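PDB 4DF3: fibrillarin-like rRNA/tRNA 2'-O-methyltransferase from Aeropyrum pernix, which probably methylates ribose 2'-hydroxyls in rRNA and tRNA, using S-adenosylmethionine as methyl donor at sites chosen by a guide RNA. Local coordinates for residues Y17-E22 / R27-N32; M178-K183 / K198-T203; I187-E192 / K212-L217; H94-I99 / R126-I131. The protein carries 2 engineered substitutions. All blocks are in the same frame, centred on the assembly; numbering follows the deposited sequence.

Interaction 1: Y17-E22 / R27-N32; sequences YVVELE and RIATKN
Tyr17 and Ala29 face each other as a hydrogen-bonded antiparallel pair, with Tyr17 N 2.9 Å from Ala29 O; the return bond, Ala29 N to Tyr17 O, is weak. Val19 and Arg27 form the next hydrogen-bonded pair, Val19 N 2.9 Å from Arg27 O and Arg27 N bonded in return to Val19 O. On the face shared by Tyr17, Val19, Arg27 and Ala29, Val19 CG2 meets Ala29 CB at 3.8 Å. With CG beside the backbone N (chi1 -64°), the Tyr17 ring turns an in-plane edge to Ala29 O and runs on past Lys31, whose CE sits 3.5 Å from Tyr17 OH. Leu21 CD1 lies over one face of the Arg27 guanidinium, 3.6 Å from Arg27 NH1. Further out, Tyr52 of strand 50-54, which flanks strand 26-31 on its other side, packs edge-to-face with the Tyr17 ring. A serine in place of Tyr17 would probably take the ring away from Lys31 CE and Tyr52, opening a gap beside them. Backbone bonds thus fix this hairpin, while Lys31 lends carbon to the Tyr17 ring as its ammonium pairs with Glu50, and Arg27 gives a guanidinium face to Leu21 with NH1 bonded to Ser25 OG.

Interaction 2: M178-K183 / K198-T203; sequences MLMAIK and KREIKT
Ile182 of strand 176-183 presses its CD1 against Glu200 of helix 195-206, 3.6 Å from Glu200 CB and 4.0 Å from Glu200 CG. Ile182 CG1 stands anti to the backbone N (chi1 -174°), which extends the chain toward the helix, and the two side chains run alongside each other, pointing opposite ways. Beside this tight spot Met180 adds a looser touch, its CE 4.1 Å from Glu200 OE1. That oxygen is buried but not idle: it accepts a hydrogen bond from Ala161 N in the first turn of helix 160-171, where the helix dipole would probably favour a negative charge. The helix surface turned to solvent is different. Lys198, Arg199 and Lys202 are exposed there, Arg199 paired with Glu195 and Lys202 with Asp206. A helix laid over a central strand by its inward residues, with most of its charged residues outside, is the layering of the Rossmann-like methyltransferase fold.

Interaction 3: I187-E192 / K212-L217; sequences IDVTTE and KDVVHL
At one edge of the seven-stranded sheet of the methyltransferase fold, Val189 of the short helix 186-190 plugs against Val214 and His216 of the outermost strand 211-216. Both of its methyls take part. Val189 CG2 lies 3.9 Å from His216 CB and 4.1 Å from Val214 CG1, and it meets the imidazole near its plane, at the CD2 edge. Val189 CG1, anti to the backbone N (chi1 -177°), turns instead to the strand backbone, 4.1 Å from His216 N. No hydrogen bond crosses between the two segments; they meet by van der Waals packing. The imidazole is fixed from both of its nitrogens: His216 NE2 is bonded to the carbonyl O of Ala184 and His216 ND1 to the backbone N of Asp218, a pattern consistent with a neutral ring. An alanine at Val189 is likely to open a gap above His216 CB and Val214 CG1, weakening the hold of the helix on the strand. Just beyond, the helix stops, with Thr191 N and Glu192 N both bonded to Ile187 O. Tyr197 of helix 195-206 touches both Val189 and Val214, and Ala225 of strand 224-229 adds to the apolar patch. Val215 points to the other face of the sheet, where Ala65 of helix 61-67 packs, and a classic beta bulge, Lys212 and Asp213 opposite Tyr228, lies near the start of the strand.

Interaction 4: H94-I99 / R126-I131; sequences HMSDII and RNIFPI
Ser96 and Asn127 grip each other through two different hydrogen bonds. Ser96 OG, swung anti to its own backbone N (chi1 159°), donates to Asn127 OD1 at 2.6 Å, arriving in the carbonyl plane on a lone pair. From the same amide Asn127 ND2 donates to Ser96 O at 3.1 Å, and this acceptor lies almost exactly in the amide plane, although the donor is tilted from the plane of the Ser96 carbonyl. Asn127 makes this reach with its CG between the backbone N and the carbonyl carbon (chi1 65°). Two bonds to one serine, one from each end of the amide, fix the rotation of the amide and settle which end is oxygen. Ile99 adopts a similar first torsion (chi1 70°), which sets its CG1 beside the amide, 3.5 Å from Asn127 ND2. From the strand Ile128 brings CG1 and CD1 up to Ser96 CB, each at 3.9 Å. Asn127 ND2 also binds Gly100 O just past the helix, and Ser96 OG has a further partner in Arg125 NH1, so these buried polar atoms are well satisfied. The contact ties helix 90-99 to the start of strand 128-132, the outermost strand on this side of the sheet. Ile105 of neighbouring strand 104-109 touches both Ser96 and Ile99, Leu33 packs on Ser96 and Asn127, and Pro130 turns to helix 112-121.

Interaction 1 belongs to the separate five-stranded antiparallel sheet and is buried too, whereas interactions 2, 3 and 4 all reach the seven-stranded sheet. Interactions 2 and 3 share one side of the chain's centre, their segments alternating along the chain; both lack hydrogen bonds across the contact, buried interaction 2 packing isoleucine and methionine on a glutamate whose carboxylate is bonded outside the pair, partly buried interaction 3 packing valine on valine and histidine. Interaction 4, also buried, lies on the opposite side and relies on side-chain hydrogen bonds, against the backbone bonds of the hairpin. It touches interaction 1: Thr30 OG1, 2.7 Å from Asp97 OD2 and probably also hydrogen-bonded to His94 ND1, joins the hairpin to helix 90-99.

Interaction 1: Y17-E22 / R27-N32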
loop_
_atom_site.group_PDB
_atom_site.type_symbol
_atom_site.label_atom_id
_atom_site.label_comp_id
_atom_site.label_asym_id
_atom_site.label_seq_id
_atom_site.Cartn_x
_atom_site.Cartn_y
_atom_site.Cartn_z
ATOM N N TYR A 17 -8.728 2.380 -11.763
ATOM C CA TYR A 17 -9.261 2.436 -13.137
ATOM C C TYR A 17 -8.775 1.264 -13.929
ATOM O O TYR A 17 -7.607 0.866 -13.816
ATOM C CB TYR A 17 -8.801 3.746 -13.840
ATOM C CG TYR A 17 -9.385 4.975 -13.143
ATOM C CD1 TYR A 17 -10.592 5.552 -13.620
ATOM C CD2 TYR A 17 -8.761 5.530 -12.016
ATOM C CE1 TYR A 17 -11.185 6.641 -12.983
ATOM C CE2 TYR A 17 -9.347 6.650 -11.360
ATOM C CZ TYR A 17 -10.570 7.167 -11.876
ATOM O OH TYR A 17 -11.143 8.227 -11.281
ATOM N N VAL A 18 -9.717 0.622 -14.597
ATOM C CA VAL A 18 -9.435 -0.506 -15.427
ATOM C C VAL A 18 -9.119 0.041 -16.807
ATOM O O VAL A 18 -9.910 0.898 -17.388
ATOM C CB VAL A 18 -10.628 -1.508 -15.467
ATOM C CG1 VAL A 18 -10.397 -2.555 -16.570
ATOM C CG2 VAL A 18 -10.790 -2.204 -14.063
ATOM N N VAL A 19 -7.952 -0.356 -17.301
ATOM C CA VAL A 19 -7.387 0.209 -18.539
ATOM C C VAL A 19 -7.280 -0.939 -19.554
ATOM O O VAL A 19 -6.649 -1.941 -19.275
ATOM C CB VAL A 19 -5.986 0.884 -18.299
ATOM C CG1 VAL A 19 -5.316 1.346 -19.639
ATOM C CG2 VAL A 19 -6.088 2.036 -17.310
ATOM N N GLU A 20 -7.870 -0.796 -20.752
ATOM C CA GLU A 20 -7.665 -1.812 -21.752
ATOM C C GLU A 20 -6.663 -1.314 -22.782
ATOM O O GLU A 20 -6.857 -0.237 -23.368
ATOM C CB GLU A 20 -8.986 -2.148 -22.453
ATOM C CG GLU A 20 -8.797 -3.084 -23.678
ATOM C CD GLU A 20 -10.100 -3.739 -24.107
ATOM O OE1 GLU A 20 -11.136 -3.549 -23.416
ATOM O OE2 GLU A 20 -10.058 -4.445 -25.120
ATOM N N LEU A 21 -5.620 -2.095 -23.040
ATOM C CA LEU A 21 -4.613 -1.686 -24.032
ATOM C C LEU A 21 -4.987 -2.152 -25.457
ATOM O O LEU A 21 -6.021 -2.804 -25.643
ATOM C CB LEU A 21 -3.198 -2.107 -23.625
ATOM C CG LEU A 21 -2.734 -1.872 -22.176
ATOM C CD1 LEU A 21 -1.394 -2.544 -21.920
ATOM C CD2 LEU A 21 -2.582 -0.376 -21.812
ATOM N N GLU A 22 -4.187 -1.740 -26.450
ATOM C CA GLU A 22 -4.384 -2.140 -27.871
ATOM C C GLU A 22 -4.890 -3.582 -28.117
ATOM O O GLU A 22 -5.811 -3.810 -28.927
ATOM C CB GLU A 22 -3.077 -1.935 -28.624
ATOM C CG GLU A 22 -2.469 -0.502 -28.523
ATOM C CD GLU A 22 -1.462 -0.290 -29.607
ATOM O OE1 GLU A 22 -1.022 -1.322 -30.160
ATOM O OE2 GLU A 22 -1.115 0.877 -29.946
ATOM N N ARG A 27 -5.007 -3.537 -17.529
ATOM C CA ARG A 27 -4.125 -3.044 -16.448
ATOM C C ARG A 27 -4.992 -2.256 -15.482
ATOM O O ARG A 27 -6.140 -1.978 -15.778
ATOM C CB ARG A 27 -3.076 -2.120 -17.064
ATOM C CG ARG A 27 -2.218 -2.795 -18.112
ATOM C CD ARG A 27 -1.236 -3.742 -17.392
ATOM N NE ARG A 27 -0.136 -4.105 -18.272
ATOM C CZ ARG A 27 -0.295 -4.848 -19.365
ATOM N NH1 ARG A 27 -1.509 -5.353 -19.659
ATOM N NH2 ARG A 27 0.770 -5.112 -20.126
ATOM N N ILE A 28 -4.473 -1.952 -14.292
ATOM C CA ILE A 28 -5.150 -1.021 -13.421
ATOM C C ILE A 28 -4.296 0.185 -13.282
ATOM O O ILE A 28 -3.094 0.138 -13.571
ATOM C CB ILE A 28 -5.476 -1.597 -12.036
ATOM C CG1 ILE A 28 -4.226 -2.256 -11.423
ATOM C CG2 ILE A 28 -6.673 -2.566 -12.188
ATOM C CD1 ILE A 28 -4.420 -2.686 -9.904
ATOM N N ALA A 29 -4.912 1.308 -12.878
ATOM C CA ALA A 29 -4.164 2.567 -12.906
ATOM C C ALA A 29 -4.854 3.485 -11.856
ATOM O O ALA A 29 -5.978 3.227 -11.458
ATOM C CB ALA A 29 -4.221 3.219 -14.268
ATOM N N THR A 30 -4.126 4.492 -11.386
ATOM C CA THR A 30 -4.745 5.502 -10.565
ATOM C C THR A 30 -4.708 6.872 -11.349
ATOM O O THR A 30 -3.969 7.035 -12.274
ATOM C CB THR A 30 -4.052 5.647 -9.239
ATOM O OG1 THR A 30 -2.627 5.780 -9.441
ATOM C CG2 THR A 30 -4.398 4.498 -8.384
ATOM N N LYS A 31 -5.552 7.819 -10.951
ATOM C CA LYS A 31 -5.541 9.120 -11.593
ATOM C C LYS A 31 -4.420 9.939 -10.993
ATOM O O LYS A 31 -4.337 10.104 -9.756
ATOM C CB LYS A 31 -6.873 9.834 -11.353
ATOM C CG LYS A 31 -7.008 11.117 -12.177
ATOM C CD LYS A 31 -8.410 11.751 -11.937
ATOM C CE LYS A 31 -9.443 10.956 -12.767
ATOM N NZ LYS A 31 -10.839 11.552 -12.685
ATOM N N ASN A 32 -3.595 10.489 -11.878
ATOM C CA ASN A 32 -2.387 11.149 -11.426
ATOM C C ASN A 32 -2.703 12.412 -10.601
ATOM O O ASN A 32 -3.275 13.387 -11.124
ATOM C CB ASN A 32 -1.464 11.434 -12.626
ATOM C CG ASN A 32 -0.006 11.718 -12.190
ATOM O OD1 ASN A 32 0.261 11.899 -10.995
ATOM N ND2 ASN A 32 0.947 11.706 -13.151
#

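Interaction 2: M178-K183 / K198-T203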
loop_
_atom_site.group_PDB
_atom_site.type_symbol
_atom_site.label_atom_id
_atom_site.label_comp_id
_atom_site.label_asym_id
_atom_site.label_seq_id
_atom_site.Cartn_x
_atom_site.Cartn_y
_atom_site.Cartn_z
ATOM N N MET A 178 -5.820 -2.508 8.616
ATOM C CA MET A 178 -4.389 -2.817 8.706
ATOM C C MET A 178 -4.090 -3.746 7.567
ATOM O O MET A 178 -4.753 -4.810 7.411
ATOM C CB MET A 178 -4.130 -3.565 10.060
ATOM C CG MET A 178 -2.644 -3.748 10.479
ATOM S SD MET A 178 -1.768 -4.876 9.390
ATOM C CE MET A 178 -2.645 -6.356 9.700
ATOM N N LEU A 179 -3.181 -3.324 6.683
ATOM C CA LEU A 179 -2.732 -4.182 5.599
ATOM C C LEU A 179 -1.269 -4.448 5.865
ATOM O O LEU A 179 -0.464 -3.522 6.068
ATOM C CB LEU A 179 -2.873 -3.451 4.264
ATOM C CG LEU A 179 -4.329 -3.287 3.779
ATOM C CD1 LEU A 179 -4.358 -2.134 2.706
ATOM C CD2 LEU A 179 -4.858 -4.632 3.171
ATOM N N MET A 180 -0.931 -5.725 5.873
ATOM C CA MET A 180 0.480 -6.160 6.200
ATOM C C MET A 180 1.000 -7.162 5.119
ATOM O O MET A 180 0.371 -8.187 4.852
ATOM C CB MET A 180 0.635 -6.774 7.615
ATOM C CG MET A 180 2.134 -6.961 7.953
ATOM S SD MET A 180 2.288 -7.667 9.624
ATOM C CE MET A 180 2.119 -9.412 9.407
ATOM N N ALA A 181 2.061 -6.787 4.424
ATOM C CA ALA A 181 2.760 -7.742 3.554
ATOM C C ALA A 181 3.611 -8.669 4.424
ATOM O O ALA A 181 4.497 -8.221 5.158
ATOM C CB ALA A 181 3.670 -6.979 2.587
ATOM N N ILE A 182 3.383 -9.968 4.294
ATOM C CA ILE A 182 4.066 -10.978 5.086
ATOM C C ILE A 182 4.806 -11.964 4.143
ATOM O O ILE A 182 4.248 -12.345 3.102
ATOM C CB ILE A 182 3.016 -11.758 5.979
ATOM C CG1 ILE A 182 3.740 -12.714 6.935
ATOM C CG2 ILE A 182 1.955 -12.467 5.194
ATOM C CD1 ILE A 182 2.738 -13.343 7.987
ATOM N N LYS A 183 6.022 -12.377 4.538
ATOM C CA LYS A 183 6.714 -13.448 3.821
ATOM C C LYS A 183 5.883 -14.682 3.965
ATOM O O LYS A 183 5.530 -15.071 5.078
ATOM C CB LYS A 183 8.102 -13.644 4.449
ATOM C CG LYS A 183 9.125 -14.128 3.479
ATOM C CD LYS A 183 9.735 -12.924 2.718
ATOM C CE LYS A 183 10.844 -13.277 1.689
ATOM N NZ LYS A 183 11.761 -14.416 2.017
ATOM N N LYS A 198 2.072 -18.609 11.180
ATOM C CA LYS A 198 1.064 -18.733 12.237
ATOM C C LYS A 198 1.244 -17.780 13.442
ATOM O O LYS A 198 0.261 -17.231 13.997
ATOM C CB LYS A 198 1.029 -20.187 12.755
ATOM C CG LYS A 198 -0.371 -20.723 12.826
ATOM C CD LYS A 198 -0.420 -22.076 13.492
ATOM C CE LYS A 198 0.598 -23.033 12.879
ATOM N NZ LYS A 198 0.247 -24.463 13.186
ATOM N N ARG A 199 2.491 -17.592 13.841
ATOM C CA ARG A 199 2.836 -16.780 14.986
ATOM C C ARG A 199 2.628 -15.296 14.679
ATOM O O ARG A 199 2.118 -14.563 15.525
ATOM C CB ARG A 199 4.272 -17.070 15.371
ATOM C CG ARG A 199 4.796 -16.379 16.622
ATOM C CD ARG A 199 5.410 -17.409 17.586
ATOM N NE ARG A 199 6.409 -18.229 16.895
ATOM C CZ ARG A 199 6.593 -19.538 17.076
ATOM N NH1 ARG A 199 5.835 -20.240 17.904
ATOM N NH2 ARG A 199 7.540 -20.157 16.388
ATOM N N GLU A 200 3.001 -14.850 13.471
ATOM C CA GLU A 200 2.643 -13.463 13.037
ATOM C C GLU A 200 1.166 -13.262 13.154
ATOM O O GLU A 200 0.716 -12.258 13.654
ATOM C CB GLU A 200 3.101 -13.168 11.597
ATOM C CG GLU A 200 4.573 -13.116 11.509
ATOM C CD GLU A 200 5.179 -11.914 12.312
ATOM O OE1 GLU A 200 5.118 -10.793 11.806
ATOM O OE2 GLU A 200 5.700 -12.119 13.423
ATOM N N ILE A 201 0.376 -14.210 12.649
ATOM C CA ILE A 201 -1.080 -13.980 12.649
ATOM C C ILE A 201 -1.586 -13.937 14.082
ATOM O O ILE A 201 -2.500 -13.182 14.397
ATOM C CB ILE A 201 -1.829 -15.103 11.872
ATOM C CG1 ILE A 201 -1.324 -15.193 10.421
ATOM C CG2 ILE A 201 -3.402 -14.999 12.024
ATOM C CD1 ILE A 201 -1.898 -14.154 9.477
ATOM N N LYS A 202 -1.021 -14.790 14.954
ATOM C CA LYS A 202 -1.507 -14.839 16.323
ATOM C C LYS A 202 -1.169 -13.524 17.044
ATOM O O LYS A 202 -1.936 -13.018 17.832
ATOM C CB LYS A 202 -0.891 -16.036 17.074
ATOM C CG LYS A 202 -1.360 -16.153 18.549
ATOM C CD LYS A 202 -1.050 -17.620 19.057
ATOM C CE LYS A 202 -1.509 -17.939 20.489
ATOM N NZ LYS A 202 -0.913 -17.031 21.493
ATOM N N THR A 203 -0.006 -12.978 16.725
ATOM C CA THR A 203 0.435 -11.684 17.300
ATOM C C THR A 203 -0.564 -10.595 16.925
ATOM O O THR A 203 -0.948 -9.777 17.756
ATOM C CB THR A 203 1.881 -11.397 16.834
ATOM O OG1 THR A 203 2.733 -12.436 17.331
ATOM C CG2 THR A 203 2.404 -10.069 17.344
#

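Interaction 3: I187-E192 / K212-L217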
loop_
_atom_site.group_PDB
_atom_site.type_symbol
_atom_site.label_atom_id
_atom_site.label_comp_id
_atom_site.label_asym_id
_atom_site.label_seq_id
_atom_site.Cartn_x
_atom_site.Cartn_y
_atom_site.Cartn_z
ATOM N N ILE A 187 1.714 -22.252 -0.197
ATOM C CA ILE A 187 1.170 -23.289 0.719
ATOM C C ILE A 187 0.805 -22.762 2.114
ATOM O O ILE A 187 -0.090 -23.296 2.766
ATOM C CB ILE A 187 2.057 -24.488 0.875
ATOM C CG1 ILE A 187 3.440 -24.109 1.478
ATOM C CG2 ILE A 187 2.227 -25.176 -0.503
ATOM C CD1 ILE A 187 4.190 -25.450 1.928
ATOM N N ASP A 188 1.451 -21.680 2.535
ATOM C CA ASP A 188 1.036 -21.069 3.819
ATOM C C ASP A 188 -0.417 -20.548 3.790
ATOM O O ASP A 188 -1.135 -20.586 4.813
ATOM C CB ASP A 188 1.959 -19.904 4.144
ATOM C CG ASP A 188 3.336 -20.356 4.503
ATOM O OD1 ASP A 188 3.485 -21.255 5.316
ATOM O OD2 ASP A 188 4.289 -19.798 4.011
ATOM N N VAL A 189 -0.845 -20.056 2.632
ATOM C CA VAL A 189 -2.178 -19.525 2.423
ATOM C C VAL A 189 -3.156 -20.622 2.131
ATOM O O VAL A 189 -4.255 -20.623 2.663
ATOM C CB VAL A 189 -2.188 -18.396 1.316
ATOM C CG1 VAL A 189 -3.651 -17.766 1.158
ATOM C CG2 VAL A 189 -1.230 -17.233 1.865
ATOM N N THR A 190 -2.763 -21.578 1.277
ATOM C CA THR A 190 -3.774 -22.485 0.705
ATOM C C THR A 190 -3.910 -23.751 1.456
ATOM O O THR A 190 -4.976 -24.369 1.416
ATOM C CB THR A 190 -3.421 -22.925 -0.730
ATOM O OG1 THR A 190 -2.091 -23.499 -0.697
ATOM C CG2 THR A 190 -3.448 -21.745 -1.661
ATOM N N THR A 191 -2.892 -24.116 2.238
ATOM C CA THR A 191 -2.800 -25.490 2.711
ATOM C C THR A 191 -2.724 -25.603 4.215
ATOM O O THR A 191 -3.653 -26.128 4.842
ATOM C CB THR A 191 -1.610 -26.211 2.019
ATOM O OG1 THR A 191 -1.729 -26.080 0.589
ATOM C CG2 THR A 191 -1.589 -27.689 2.390
ATOM N N GLU A 192 -1.629 -25.110 4.796
ATOM C CA GLU A 192 -1.510 -25.023 6.263
ATOM C C GLU A 192 -0.363 -24.073 6.555
ATOM O O GLU A 192 0.652 -24.143 5.920
ATOM C CB GLU A 192 -1.323 -26.427 6.855
ATOM C CG GLU A 192 -1.234 -26.620 8.373
ATOM C CD GLU A 192 -2.429 -26.150 9.153
ATOM O OE1 GLU A 192 -3.560 -26.125 8.614
ATOM O OE2 GLU A 192 -2.233 -25.803 10.335
ATOM N N LYS A 212 -9.514 -10.230 8.237
ATOM C CA LYS A 212 -10.634 -10.198 7.338
ATOM C C LYS A 212 -10.362 -10.915 6.033
ATOM O O LYS A 212 -11.285 -11.483 5.401
ATOM C CB LYS A 212 -11.023 -8.757 7.063
ATOM C CG LYS A 212 -12.435 -8.623 6.492
ATOM C CD LYS A 212 -13.006 -7.204 6.516
ATOM C CE LYS A 212 -14.462 -7.298 6.063
ATOM N NZ LYS A 212 -14.931 -5.980 5.653
ATOM N N ASP A 213 -9.112 -10.865 5.578
ATOM C CA ASP A 213 -8.765 -11.515 4.292
ATOM C C ASP A 213 -7.248 -11.746 4.252
ATOM O O ASP A 213 -6.485 -11.043 4.953
ATOM C CB ASP A 213 -9.215 -10.689 3.069
ATOM C CG ASP A 213 -9.379 -11.525 1.796
ATOM O OD1 ASP A 213 -9.339 -12.757 1.831
ATOM O OD2 ASP A 213 -9.476 -10.956 0.710
ATOM N N VAL A 214 -6.834 -12.761 3.483
ATOM C CA VAL A 214 -5.417 -12.989 3.208
ATOM C C VAL A 214 -5.347 -13.468 1.782
ATOM O O VAL A 214 -6.074 -14.413 1.407
ATOM C CB VAL A 214 -4.729 -14.060 4.110
ATOM C CG1 VAL A 214 -3.070 -14.140 3.800
ATOM C CG2 VAL A 214 -4.913 -13.736 5.561
ATOM N N VAL A 215 -4.504 -12.837 0.967
ATOM C CA VAL A 215 -4.298 -13.343 -0.374
ATOM C C VAL A 215 -2.803 -13.506 -0.641
ATOM O O VAL A 215 -2.009 -12.625 -0.338
ATOM C CB VAL A 215 -4.973 -12.516 -1.562
ATOM C CG1 VAL A 215 -6.542 -12.611 -1.492
ATOM C CG2 VAL A 215 -4.424 -11.036 -1.664
ATOM N N HIS A 216 -2.434 -14.645 -1.238
ATOM C CA HIS A 216 -1.077 -14.768 -1.694
ATOM C C HIS A 216 -0.845 -13.950 -2.991
ATOM O O HIS A 216 -1.775 -13.803 -3.797
ATOM C CB HIS A 216 -0.704 -16.267 -1.873
ATOM C CG HIS A 216 0.780 -16.472 -1.954
ATOM N ND1 HIS A 216 1.474 -16.354 -3.146
ATOM C CD2 HIS A 216 1.714 -16.722 -1.008
ATOM C CE1 HIS A 216 2.758 -16.465 -2.926
ATOM N NE2 HIS A 216 2.934 -16.756 -1.646
ATOM N N LEU A 217 0.371 -13.433 -3.199
ATOM C CA LEU A 217 0.625 -12.506 -4.272
ATOM C C LEU A 217 1.247 -13.109 -5.521
ATOM O O LEU A 217 1.526 -12.398 -6.448
ATOM C CB LEU A 217 1.487 -11.322 -3.775
ATOM C CG LEU A 217 0.858 -10.602 -2.592
ATOM C CD1 LEU A 217 1.791 -9.395 -2.084
ATOM C CD2 LEU A 217 -0.679 -10.144 -2.850
#

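Interaction 4: H94-I99 / R126-I131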
loop_
_atom_site.group_PDB
_atom_site.type_symbol
_atom_site.label_atom_id
_atom_site.label_comp_id
_atom_site.label_asym_id
_atom_site.label_seq_id
_atom_site.Cartn_x
_atom_site.Cartn_y
_atom_site.Cartn_z
ATOM N N HIS A 94 0.677 5.661 -5.393
ATOM C CA HIS A 94 -0.692 5.318 -5.738
ATOM C C HIS A 94 -1.678 5.544 -4.599
ATOM O O HIS A 94 -2.849 5.975 -4.883
ATOM C CB HIS A 94 -0.773 3.859 -6.289
ATOM C CG HIS A 94 -0.007 3.692 -7.576
ATOM N ND1 HIS A 94 -0.501 4.061 -8.816
ATOM C CD2 HIS A 94 1.238 3.213 -7.786
ATOM C CE1 HIS A 94 0.435 3.841 -9.732
ATOM N NE2 HIS A 94 1.488 3.303 -9.132
ATOM N N MET A 95 -1.273 5.300 -3.364
ATOM C CA MET A 95 -2.166 5.651 -2.226
ATOM C C MET A 95 -2.420 7.170 -2.279
ATOM O O MET A 95 -3.565 7.622 -2.127
ATOM C CB MET A 95 -1.555 5.292 -0.891
ATOM C CG MET A 95 -1.501 3.842 -0.696
ATOM S SD MET A 95 -0.576 3.593 0.830
ATOM C CE MET A 95 -0.721 1.852 1.209
ATOM N N SER A 96 -1.363 7.941 -2.548
ATOM C CA SER A 96 -1.453 9.421 -2.622
ATOM C C SER A 96 -2.453 9.829 -3.721
ATOM O O SER A 96 -3.317 10.692 -3.458
ATOM C CB SER A 96 -0.039 10.044 -2.851
ATOM O OG SER A 96 -0.122 11.349 -3.386
ATOM N N ASP A 97 -2.389 9.166 -4.909
ATOM C CA ASP A 97 -3.416 9.426 -5.921
ATOM C C ASP A 97 -4.867 9.226 -5.401
ATOM O O ASP A 97 -5.732 10.035 -5.683
ATOM C CB ASP A 97 -3.208 8.563 -7.170
ATOM C CG ASP A 97 -1.986 8.974 -7.978
ATOM O OD1 ASP A 97 -1.494 10.143 -7.861
ATOM O OD2 ASP A 97 -1.514 8.128 -8.797
ATOM N N ILE A 98 -5.112 8.087 -4.741
ATOM C CA ILE A 98 -6.477 7.697 -4.313
ATOM C C ILE A 98 -6.995 8.590 -3.232
ATOM O O ILE A 98 -8.136 9.079 -3.301
ATOM C CB ILE A 98 -6.469 6.210 -3.852
ATOM C CG1 ILE A 98 -6.167 5.356 -5.108
ATOM C CG2 ILE A 98 -7.811 5.748 -3.278
ATOM C CD1 ILE A 98 -5.730 3.920 -4.710
ATOM N N ILE A 99 -6.141 8.839 -2.241
ATOM C CA ILE A 99 -6.591 9.625 -1.073
ATOM C C ILE A 99 -6.813 11.073 -1.383
ATOM O O ILE A 99 -7.621 11.732 -0.702
ATOM C CB ILE A 99 -5.650 9.499 0.179
ATOM C CG1 ILE A 99 -4.318 10.183 -0.026
ATOM C CG2 ILE A 99 -5.520 8.008 0.567
ATOM C CD1 ILE A 99 -3.269 9.861 1.124
ATOM N N ARG A 126 2.305 16.637 -2.105
ATOM C CA ARG A 126 2.306 17.254 -0.830
ATOM C C ARG A 126 1.362 16.617 0.171
ATOM O O ARG A 126 1.174 17.147 1.255
ATOM C CB ARG A 126 2.067 18.734 -1.016
ATOM C CG ARG A 126 3.272 19.282 -1.716
ATOM C CD ARG A 126 3.054 20.655 -2.186
ATOM N NE ARG A 126 4.211 21.024 -2.989
ATOM C CZ ARG A 126 4.361 22.213 -3.553
ATOM N NH1 ARG A 126 3.416 23.124 -3.409
ATOM N NH2 ARG A 126 5.442 22.454 -4.286
ATOM N N ASN A 127 0.782 15.462 -0.188
ATOM C CA ASN A 127 -0.016 14.732 0.765
ATOM C C ASN A 127 0.789 13.534 1.280
ATOM O O ASN A 127 0.243 12.674 1.962
ATOM C CB ASN A 127 -1.383 14.322 0.171
ATOM C CG ASN A 127 -1.250 13.340 -0.964
ATOM O OD1 ASN A 127 -0.179 13.078 -1.424
ATOM N ND2 ASN A 127 -2.360 12.786 -1.404
ATOM N N ILE A 128 2.078 13.472 0.949
ATOM C CA ILE A 128 2.946 12.494 1.563
ATOM C C ILE A 128 3.886 13.176 2.567
ATOM O O ILE A 128 4.618 14.148 2.209
ATOM C CB ILE A 128 3.790 11.642 0.556
ATOM C CG1 ILE A 128 2.895 10.853 -0.392
ATOM C CG2 ILE A 128 4.725 10.716 1.294
ATOM C CD1 ILE A 128 3.698 10.184 -1.597
ATOM N N PHE A 129 3.910 12.619 3.794
ATOM C CA PHE A 129 4.681 13.204 4.924
ATOM C C PHE A 129 5.716 12.191 5.390
ATOM O O PHE A 129 5.404 11.264 6.183
ATOM C CB PHE A 129 3.704 13.536 6.090
ATOM C CG PHE A 129 2.856 14.772 5.852
ATOM C CD1 PHE A 129 3.036 15.915 6.648
ATOM C CD2 PHE A 129 1.856 14.795 4.865
ATOM C CE1 PHE A 129 2.210 17.095 6.443
ATOM C CE2 PHE A 129 1.065 15.990 4.638
ATOM C CZ PHE A 129 1.266 17.111 5.439
ATOM N N PRO A 130 6.962 12.301 4.874
ATOM C CA PRO A 130 7.967 11.299 5.236
ATOM C C PRO A 130 8.453 11.566 6.683
ATOM O O PRO A 130 8.557 12.737 7.154
ATOM C CB PRO A 130 9.106 11.513 4.181
ATOM C CG PRO A 130 8.460 12.396 3.108
ATOM C CD PRO A 130 7.499 13.265 3.908
ATOM N N ILE A 131 8.660 10.451 7.382
ATOM C CA ILE A 131 9.185 10.402 8.730
ATOM C C ILE A 131 10.441 9.488 8.719
ATOM O O ILE A 131 10.376 8.251 8.401
ATOM C CB ILE A 131 8.096 9.841 9.652
ATOM C CG1 ILE A 131 6.904 10.779 9.591
ATOM C CG2 ILE A 131 8.576 9.728 11.127
ATOM C CD1 ILE A 131 5.829 10.364 10.525
#